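Local coordinates for beta-alanyl-CoA:ammonia lyase 2 (Clostridium propionicum, PDB 4MTU), which probably acts as a lyase on beta-alanyl-CoA, releasing ammonia, and is a zinc-binding member of the hot dog fold superfamily, at residues F59-Y64 and P111-G116; D67-H72 and F87-V92. One frame throughout, in Å; residues are numbered along the deposited sequence. Where two conformers were deposited one is given.

Interaction 1 (F59-Y64 and P111-G116); sequences FTAPVY and PPVLCG
Thr60 and Cys115 join the end of strand 50-59, outermost of the hot dog sheet within this chain, to the strand beside it. Strand 50-59 closes against 106-123 in an antiparallel, non-hydrogen-bonded pair of Phe59 with Gly116, and the chain then leaves the sheet through 60-64; the backbone of Phe59 also hydrogen-bonds to the second subunit. Cys115 and Gly116 both face Ala89 on the far neighbour, a classic beta bulge.

Two direct hydrogen bonds hold the exit, both from Thr60. Its backbone N gives a nearly straight bond (175°) to Cys115 O at 2.9 Å, reaching the oxygen from above the carbonyl plane. The hydroxyl OG1 donates to Leu114 O at 2.8 Å, again from above the plane. With chi1 at 55°, OG1 sits between the backbone N and the carbonyl carbon of its own residue, and this turns it to the 114-116 backbone; Leu114 CG lies 3.7 Å from Thr60 OG1. Ala61 N, by contrast, is buried here without a partner.

The apolar contacts centre on Cys115 SG, which meets Ala61 CB and Val63 CG2, each at 4.0 Å from the sulfur. Ala61 CB also touches Val113 CG1. Beyond the two segments, Met69 packs on both Val63 and Cys115, while Phe59 rests on Ile29 and Val30 of helix 27-45.

One water completes the polar set, donating to Ala61 O at 2.7 Å and to Cys115 O at 2.8 Å.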
loop_
_atom_site.group_PDB
_atom_site.type_symbol
_atom_site.label_atom_id
_atom_site.label_comp_id
_atom_site.label_asym_id
_atom_site.label_seq_id
_atom_site.Cartn_x
_atom_site.Cartn_y
_atom_site.Cartn_z
ATOM N N PHE A 59 6.885 2.189 23.761
ATOM C CA PHE A 59 6.590 0.952 23.071
ATOM C C PHE A 59 7.016 -0.175 24.013
ATOM O O PHE A 59 8.213 -0.261 24.375
ATOM C CB PHE A 59 7.297 0.820 21.749
ATOM C CG PHE A 59 6.961 1.944 20.736
ATOM C CD1 PHE A 59 5.624 2.148 20.342
ATOM C CD2 PHE A 59 7.928 2.716 20.217
ATOM C CE1 PHE A 59 5.351 3.144 19.384
ATOM C CE2 PHE A 59 7.659 3.695 19.262
ATOM C CZ PHE A 59 6.352 3.890 18.863
ATOM N N THR A 60 6.091 -1.030 24.415
ATOM C CA THR A 60 6.303 -1.916 25.553
ATOM C C THR A 60 6.316 -3.390 25.189
ATOM O O THR A 60 6.700 -4.174 26.062
ATOM C CB THR A 60 5.217 -1.664 26.622
ATOM O OG1 THR A 60 3.966 -1.800 26.036
ATOM C CG2 THR A 60 5.249 -0.231 27.109
ATOM N N ALA A 61 5.923 -3.810 24.015
ATOM C CA ALA A 61 5.954 -5.207 23.584
ATOM C C ALA A 61 6.006 -5.249 22.072
ATOM O O ALA A 61 5.339 -4.421 21.445
ATOM C CB ALA A 61 4.711 -5.987 24.022
ATOM N N PRO A 62 6.700 -6.205 21.474
ATOM C CA PRO A 62 6.767 -6.267 20.010
ATOM C C PRO A 62 5.438 -6.713 19.442
ATOM O O PRO A 62 4.703 -7.457 20.069
ATOM C CB PRO A 62 7.862 -7.325 19.773
ATOM C CG PRO A 62 7.799 -8.212 20.980
ATOM C CD PRO A 62 7.456 -7.324 22.140
ATOM N N VAL A 63 5.187 -6.293 18.195
ATOM C CA VAL A 63 3.977 -6.607 17.456
ATOM C C VAL A 63 4.387 -7.296 16.147
ATOM O O VAL A 63 5.305 -6.821 15.481
ATOM C CB VAL A 63 3.193 -5.296 17.185
ATOM C CG1 VAL A 63 1.980 -5.586 16.316
ATOM C CG2 VAL A 63 2.773 -4.630 18.479
ATOM N N TYR A 64 3.665 -8.366 15.849
ATOM C CA TYR A 64 3.941 -9.197 14.661
ATOM C C TYR A 64 2.732 -9.333 13.775
ATOM O O TYR A 64 1.574 -9.170 14.210
ATOM C CB TYR A 64 4.366 -10.591 15.122
ATOM C CG TYR A 64 5.685 -10.618 15.883
ATOM C CD1 TYR A 64 6.871 -10.683 15.201
ATOM C CD2 TYR A 64 5.670 -10.566 17.261
ATOM C CE1 TYR A 64 8.082 -10.682 15.914
ATOM C CE2 TYR A 64 6.814 -10.569 17.994
ATOM C CZ TYR A 64 8.002 -10.633 17.296
ATOM O OH TYR A 64 9.216 -10.656 18.021
ATOM N N PRO A 111 -5.129 -12.183 29.882
ATOM C CA PRO A 111 -5.426 -10.803 29.654
ATOM C C PRO A 111 -4.656 -10.222 28.458
ATOM O O PRO A 111 -3.610 -10.709 28.043
ATOM C CB PRO A 111 -4.976 -10.086 30.912
ATOM C CG PRO A 111 -3.764 -10.869 31.361
ATOM C CD PRO A 111 -4.205 -12.309 31.072
ATOM N N PRO A 112 -5.136 -9.105 27.960
ATOM C CA PRO A 112 -4.476 -8.476 26.831
ATOM C C PRO A 112 -3.135 -7.912 27.234
ATOM O O PRO A 112 -2.894 -7.548 28.382
ATOM C CB PRO A 112 -5.456 -7.361 26.422
ATOM C CG PRO A 112 -6.247 -7.091 27.649
ATOM C CD PRO A 112 -6.311 -8.383 28.438
ATOM N N VAL A 113 -2.230 -7.839 26.257
ATOM C CA VAL A 113 -0.827 -7.452 26.490
ATOM C C VAL A 113 -0.644 -6.005 26.084
ATOM O O VAL A 113 -0.948 -5.623 24.947
ATOM C CB VAL A 113 0.131 -8.355 25.703
ATOM C CG1 VAL A 113 1.528 -7.843 25.790
ATOM C CG2 VAL A 113 -0.006 -9.797 26.195
ATOM N N LEU A 114 -0.117 -5.194 26.994
ATOM C CA LEU A 114 0.141 -3.802 26.715
ATOM C C LEU A 114 1.309 -3.645 25.744
ATOM O O LEU A 114 2.419 -4.111 26.026
ATOM C CB LEU A 114 0.488 -3.036 27.985
ATOM C CG LEU A 114 0.688 -1.508 27.809
ATOM C CD1 LEU A 114 -0.585 -0.793 27.426
ATOM C CD2 LEU A 114 1.283 -0.968 29.105
ATOM N N CYS A 115 1.078 -2.937 24.634
ATOM C CA CYS A 115 2.081 -2.729 23.592
ATOM C C CYS A 115 2.528 -1.276 23.499
ATOM O O CYS A 115 3.584 -1.019 22.876
ATOM C CB CYS A 115 1.597 -3.205 22.230
ATOM S SG CYS A 115 1.271 -4.975 22.173
ATOM N N GLY A 116 1.796 -0.314 24.030
ATOM C CA GLY A 116 2.265 1.044 23.959
ATOM C C GLY A 116 1.343 1.975 24.759
ATOM O O GLY A 116 0.177 1.685 24.954
HETATM O O HOH W 1 5.118 -1.867 20.683
#

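Interaction 2 (D67-H72 and F87-V92); sequences DFMEYH and FEAWKV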
loop_
_atom_site.group_PDB
_atom_site.type_symbol
_atom_site.label_atom_id
_atom_site.label_comp_id
_atom_site.label_asym_id
_atom_site.label_seq_id
_atom_site.Cartn_x
_atom_site.Cartn_y
_atom_site.Cartn_z
ATOM N N ASP A 67 -1.065 -10.531 14.745
ATOM C CA ASP A 67 -1.564 -9.979 16.009
ATOM C C ASP A 67 -2.853 -9.207 15.738
ATOM O O ASP A 67 -2.974 -8.434 14.784
ATOM C CB ASP A 67 -0.540 -9.035 16.621
ATOM C CG ASP A 67 0.663 -9.752 17.211
ATOM O OD1 ASP A 67 0.649 -11.004 17.350
ATOM O OD2 ASP A 67 1.617 -9.006 17.644
ATOM N N PHE A 68 -3.804 -9.358 16.645
ATOM C CA PHE A 68 -5.017 -8.519 16.701
ATOM C C PHE A 68 -4.783 -7.483 17.768
ATOM O O PHE A 68 -4.369 -7.815 18.882
ATOM C CB PHE A 68 -6.249 -9.352 16.940
ATOM C CG PHE A 68 -6.667 -10.189 15.750
ATOM C CD1 PHE A 68 -6.057 -11.417 15.477
ATOM C CD2 PHE A 68 -7.645 -9.734 14.870
ATOM C CE1 PHE A 68 -6.457 -12.166 14.383
ATOM C CE2 PHE A 68 -8.036 -10.483 13.795
ATOM C CZ PHE A 68 -7.463 -11.721 13.549
ATOM N N MET A 69 -5.054 -6.218 17.407
ATOM C CA MET A 69 -4.647 -5.074 18.193
ATOM C C MET A 69 -5.820 -4.133 18.437
ATOM O O MET A 69 -6.626 -3.884 17.548
ATOM C CB MET A 69 -3.566 -4.291 17.441
ATOM C CG MET A 69 -2.236 -5.021 17.265
ATOM S SD MET A 69 -1.328 -5.340 18.780
ATOM C CE MET A 69 -0.876 -3.643 19.177
ATOM N N GLU A 70 -5.843 -3.581 19.632
ATOM C CA GLU A 70 -6.758 -2.520 20.003
ATOM C C GLU A 70 -5.969 -1.258 20.355
ATOM O O GLU A 70 -4.851 -1.303 20.916
ATOM C CB GLU A 70 -7.604 -2.850 21.172
ATOM C CG GLU A 70 -8.557 -3.865 20.917
ATOM C CD GLU A 70 -9.774 -3.893 21.840
ATOM O OE1 GLU A 70 -10.758 -4.497 21.463
ATOM O OE2 GLU A 70 -9.724 -3.335 22.979
ATOM N N TYR A 71 -6.536 -0.112 20.024
ATOM C CA TYR A 71 -5.905 1.174 20.204
ATOM C C TYR A 71 -6.958 2.054 20.891
ATOM O O TYR A 71 -7.984 2.318 20.302
ATOM C CB TYR A 71 -5.446 1.783 18.896
ATOM C CG TYR A 71 -4.580 0.837 18.101
ATOM C CD1 TYR A 71 -3.197 0.918 18.174
ATOM C CD2 TYR A 71 -5.116 -0.122 17.281
ATOM C CE1 TYR A 71 -2.391 0.054 17.439
ATOM C CE2 TYR A 71 -4.315 -0.989 16.545
ATOM C CZ TYR A 71 -2.957 -0.905 16.619
ATOM O OH TYR A 71 -2.216 -1.775 15.869
ATOM N N HIS A 72 -6.667 2.434 22.121
ATOM C CA HIS A 72 -7.602 3.216 22.931
ATOM C C HIS A 72 -7.112 4.662 23.018
ATOM O O HIS A 72 -5.904 4.934 23.111
ATOM C CB HIS A 72 -7.655 2.652 24.363
ATOM C CG HIS A 72 -8.133 1.229 24.424
ATOM N ND1 HIS A 72 -8.499 0.702 25.628
ATOM C CD2 HIS A 72 -8.241 0.287 23.499
ATOM C CE1 HIS A 72 -8.878 -0.569 25.380
ATOM N NE2 HIS A 72 -8.710 -0.843 24.092
ATOM N N PHE A 87 -3.359 7.740 25.135
ATOM C CA PHE A 87 -3.496 6.640 24.187
ATOM C C PHE A 87 -2.848 5.374 24.779
ATOM O O PHE A 87 -1.853 5.417 25.521
ATOM C CB PHE A 87 -2.780 6.954 22.883
ATOM C CG PHE A 87 -3.315 8.192 22.191
ATOM C CD1 PHE A 87 -4.429 8.111 21.379
ATOM C CD2 PHE A 87 -2.723 9.431 22.375
ATOM C CE1 PHE A 87 -4.935 9.235 20.741
ATOM C CE2 PHE A 87 -3.232 10.547 21.746
ATOM C CZ PHE A 87 -4.341 10.437 20.917
ATOM N N GLU A 88 -3.385 4.237 24.396
ATOM C CA GLU A 88 -2.868 2.924 24.721
ATOM C C GLU A 88 -2.992 1.993 23.506
ATOM O O GLU A 88 -3.853 2.201 22.636
ATOM C CB GLU A 88 -3.610 2.270 25.881
ATOM C CG GLU A 88 -3.621 3.057 27.151
ATOM C CD GLU A 88 -4.517 2.480 28.242
ATOM O OE1 GLU A 88 -5.421 1.663 27.929
ATOM O OE2 GLU A 88 -4.292 2.872 29.418
ATOM N N ALA A 89 -2.151 0.962 23.458
ATOM C CA ALA A 89 -2.243 -0.076 22.439
ATOM C C ALA A 89 -2.150 -1.424 23.154
ATOM O O ALA A 89 -1.269 -1.608 24.006
ATOM C CB ALA A 89 -1.133 0.048 21.421
ATOM N N TRP A 90 -3.046 -2.333 22.813
ATOM C CA TRP A 90 -3.212 -3.624 23.474
ATOM C C TRP A 90 -3.298 -4.742 22.438
ATOM O O TRP A 90 -3.996 -4.620 21.441
ATOM C CB TRP A 90 -4.526 -3.649 24.245
ATOM C CG TRP A 90 -4.601 -2.669 25.373
ATOM C CD1 TRP A 90 -5.119 -1.428 25.389
ATOM C CD2 TRP A 90 -4.103 -2.918 26.713
ATOM N NE1 TRP A 90 -5.000 -0.871 26.680
ATOM C CE2 TRP A 90 -4.383 -1.758 27.477
ATOM C CE3 TRP A 90 -3.473 -4.022 27.327
ATOM C CZ2 TRP A 90 -4.026 -1.701 28.814
ATOM C CZ3 TRP A 90 -3.117 -3.956 28.672
ATOM C CH2 TRP A 90 -3.409 -2.774 29.397
ATOM N N LYS A 91 -2.622 -5.855 22.710
ATOM C CA LYS A 91 -2.686 -7.060 21.873
ATOM C C LYS A 91 -3.696 -8.022 22.459
ATOM O O LYS A 91 -3.579 -8.354 23.676
ATOM C CB LYS A 91 -1.303 -7.690 21.795
ATOM C CG LYS A 91 -1.202 -8.830 20.792
ATOM C CD LYS A 91 0.187 -9.488 20.816
ATOM C CE LYS A 91 1.334 -8.512 20.662
ATOM N NZ LYS A 91 2.572 -9.209 20.245
ATOM N N VAL A 92 -4.631 -8.461 21.652
ATOM C CA VAL A 92 -5.720 -9.321 22.082
ATOM C C VAL A 92 -5.676 -10.722 21.497
ATOM O O VAL A 92 -6.436 -11.597 21.996
ATOM C CB VAL A 92 -7.126 -8.663 21.866
ATOM C CG1 VAL A 92 -7.152 -7.329 22.594
ATOM C CG2 VAL A 92 -7.458 -8.528 20.415
HETATM O O HOH W 2 2.739 -11.903 18.875
HETATM O O HOH W 3 -8.097 1.502 28.070
#
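Lys91 reaches across to Asp67, and its side chain can be followed outward from the strand. CB lies 3.8 Å from Met69 SD; the bend at chi2 (-66°) of the methionine brings SD to Lys91. CG, anti to the backbone N (chi1 -172°), still touches that sulfur and also Phe68 O. CD comes up to the Asp67 carboxylate, CE lies 3.1 Å from OD2 of Asp67, and NZ forms the salt bridge, 2.8 Å from Asp67 OD2 and above the carboxylate plane. A water accepts from NZ and donates to Asp67 OD1, tying the second oxygen to the same ammonium. NZ also bonds to Pro62 O, and OD2 takes Tyr64 N, so this buried pair is well supplied with partners.

The backbones form the antiparallel hairpin of strands 68-78 and 82-95 within the hot dog sheet. Glu70 with Trp90 and His72 with Glu88 are its hydrogen-bonded pairs. Met69, Tyr71, Ala89 and Lys91 share one face, where Ile29 and Trp33 of helix 27-45 cover Ala89, and Tyr71 CD1 meets Ala89 CB at 3.9 Å.

On the other face, Trp90 CD1 sits over the centre of the His72 ring, 3.8 Å above its plane, with the ring planes 47° apart. Bonds at the rims steady both rings: His72 NE2 donates in its ring plane to Glu70 OE2 at 2.9 Å, while OE1 of Glu70 bonds to His9. Trp90 NE1 donates to Glu88 OE1, and a water bridges Glu88 OE1 to His72 ND1.

In the fold
Both interactions reach the same sheet, their centres about 7 Å apart. Interaction 2 is the more central, a full strand pairing that buries about twice the area of interaction 1. The latter lies at the sheet's outer strand within this chain, where the strand end gives way to loop. Both are partly buried, but Thr60 and Val113 of interaction 1 are exposed, whereas no touching residue of interaction 2 is. Interaction 1 relies on one hydroxyl, one amide, a water and an apolar patch round Cys115; in interaction 2 carboxylates meet an ammonium, an imidazole and an indole. Lys91 NZ, through Pro62, and a probable Cys115 N to Ala89 O hydrogen bond join the two, and Leu114 packs on Trp90.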